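Local coordinates for short chain alcohol dehydrogenase-related dehydrogenase (Sinorhizobium meliloti, PDB 3TPC), which probably acts as an oxidoreductase of the short-chain dehydrogenase/reductase family, its substrate not being established, at residues D[26-30]-D[229-233]. Residues are numbered along the deposited sequence; the frame is centred on the assembly and turned at random.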
loop_
_atom_site.group_PDB
_atom_site.type_symbol
_atom_site.label_atom_id
_atom_site.label_comp_id
_atom_site.label_asym_id
_atom_site.label_seq_id
_atom_site.Cartn_x
_atom_site.Cartn_y
_atom_site.Cartn_z
HETATM N N MSE D 26 -1.155 30.311 -7.465
HETATM C CA MSE D 26 -2.574 30.041 -7.149
HETATM C C MSE D 26 -3.022 30.616 -5.830
HETATM O O MSE D 26 -4.132 31.091 -5.740
HETATM C CB MSE D 26 -3.042 28.583 -7.397
HETATM C CG MSE D 26 -3.017 27.678 -6.248
HETATM SE SE MSE D 26 -4.302 27.982 -4.848
HETATM C CE MSE D 26 -3.245 27.071 -3.524
ATOM N N LEU D 27 -2.151 30.671 -4.843
ATOM C CA LEU D 27 -2.523 31.317 -3.598
ATOM C C LEU D 27 -2.672 32.835 -3.765
ATOM O O LEU D 27 -3.632 33.403 -3.274
ATOM C CB LEU D 27 -1.571 30.941 -2.439
ATOM C CG LEU D 27 -1.612 29.453 -2.008
ATOM C CD1 LEU D 27 -0.414 29.037 -1.208
ATOM C CD2 LEU D 27 -2.873 29.088 -1.236
ATOM N N ALA D 28 -1.745 33.476 -4.484
ATOM C CA ALA D 28 -1.843 34.933 -4.755
ATOM C C ALA D 28 -3.135 35.330 -5.450
ATOM O O ALA D 28 -3.796 36.271 -5.023
ATOM C CB ALA D 28 -0.631 35.436 -5.541
ATOM N N GLN D 29 -3.477 34.601 -6.515
ATOM C CA GLN D 29 -4.759 34.696 -7.191
ATOM C C GLN D 29 -6.000 34.396 -6.331
ATOM O O GLN D 29 -7.078 34.846 -6.675
ATOM C CB GLN D 29 -4.784 33.735 -8.383
ATOM C CG GLN D 29 -3.880 34.072 -9.576
ATOM C CD GLN D 29 -3.640 32.844 -10.494
ATOM O OE1 GLN D 29 -4.297 31.790 -10.346
ATOM N NE2 GLN D 29 -2.681 32.968 -11.419
ATOM N N GLU D 30 -5.888 33.604 -5.261
ATOM C CA GLU D 30 -7.056 33.393 -4.359
ATOM C C GLU D 30 -7.042 34.355 -3.187
ATOM O O GLU D 30 -7.796 34.199 -2.239
ATOM C CB GLU D 30 -7.143 31.959 -3.812
ATOM C CG GLU D 30 -7.274 30.857 -4.864
ATOM C CD GLU D 30 -8.649 30.779 -5.516
ATOM O OE1 GLU D 30 -9.637 31.119 -4.864
ATOM O OE2 GLU D 30 -8.746 30.356 -6.686
ATOM N N ALA D 229 -1.015 22.598 -8.256
ATOM C CA ALA D 229 -1.539 23.688 -7.438
ATOM C C ALA D 229 -3.022 23.512 -7.155
ATOM O O ALA D 229 -3.504 23.845 -6.073
ATOM C CB ALA D 229 -1.339 24.992 -8.158
ATOM N N ALA D 230 -3.742 23.026 -8.169
ATOM C CA ALA D 230 -5.169 22.828 -8.071
ATOM C C ALA D 230 -5.469 21.708 -7.043
ATOM O O ALA D 230 -6.436 21.829 -6.302
ATOM C CB ALA D 230 -5.768 22.498 -9.472
ATOM N N LEU D 231 -4.655 20.649 -6.968
ATOM C CA LEU D 231 -4.860 19.673 -5.892
ATOM C C LEU D 231 -4.543 20.276 -4.494
ATOM O O LEU D 231 -5.304 20.069 -3.520
ATOM C CB LEU D 231 -4.101 18.352 -6.135
ATOM C CG LEU D 231 -4.321 17.197 -5.106
ATOM C CD1 LEU D 231 -5.842 16.913 -4.794
ATOM C CD2 LEU D 231 -3.559 15.876 -5.457
ATOM N N VAL D 232 -3.435 21.011 -4.389
ATOM C CA VAL D 232 -3.165 21.707 -3.161
ATOM C C VAL D 232 -4.391 22.501 -2.660
ATOM O O VAL D 232 -4.749 22.471 -1.485
ATOM C CB VAL D 232 -1.943 22.593 -3.272
ATOM C CG1 VAL D 232 -1.693 23.266 -1.949
ATOM C CG2 VAL D 232 -0.690 21.763 -3.767
ATOM N N LYS D 233 -5.051 23.186 -3.583
ATOM C CA LYS D 233 -6.221 23.968 -3.298
ATOM C C LYS D 233 -7.391 23.063 -2.854
ATOM O O LYS D 233 -7.972 23.330 -1.795
ATOM C CB LYS D 233 -6.561 24.787 -4.551
ATOM C CG LYS D 233 -7.764 25.677 -4.419
ATOM C CD LYS D 233 -8.079 26.258 -5.772
ATOM C CE LYS D 233 -9.052 27.374 -5.623
ATOM N NZ LYS D 233 -10.459 26.910 -5.738
#
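One face of the E30 carboxylate is covered by the end of K233: the lysine CE sits over the oxygen OE2, 3.2 Å from it, and 3.4 Å from E30 CD. The ammonium group also stands above this plane, and its salt bridge to E30, K233 NZ to OE2, is long at 4.0 Å. The two side chains meet at about a right angle. K233 leaves its helix with CG anti to the backbone N and stays extended as far as CE, where a turn at chi4 (-91°) swings NZ aside; NZ also forms a salt bridge with E237 further along the same helix. Shortening E30 to an alanine would probably uncover the methylene CE that lies against the carboxylate and leave the ammonium group without this distant partner, E237 remaining. Beside this charged pair lies the apolar part, built around the selenomethionine M26. With chi1 at 95° its CG lies against A229 CB, 3.7 Å away, and a bend at chi2 (70°) carries SE alongside the root of the lysine, 3.9 Å from K233 CB. The methyl CE reaches on toward V232, ending 4.4 Å from its CG1. The small side chain of A229 is consistent with the close approach here, 6.4 Å between the CA atoms of M26 and A229. The contact joins helix 18-29, which follows the first strand of the Rossmann-like fold, to helix 225-237 on the same side of the parallel sheet. Beneath them, L27 packs on F10 and V12 of strand 9-12, V232 on I191 of strand 186-193, and L231 on I246 and L248 of strand 245-248, outermost in this chain, while A230 and L231 also touch N238 of a second subunit.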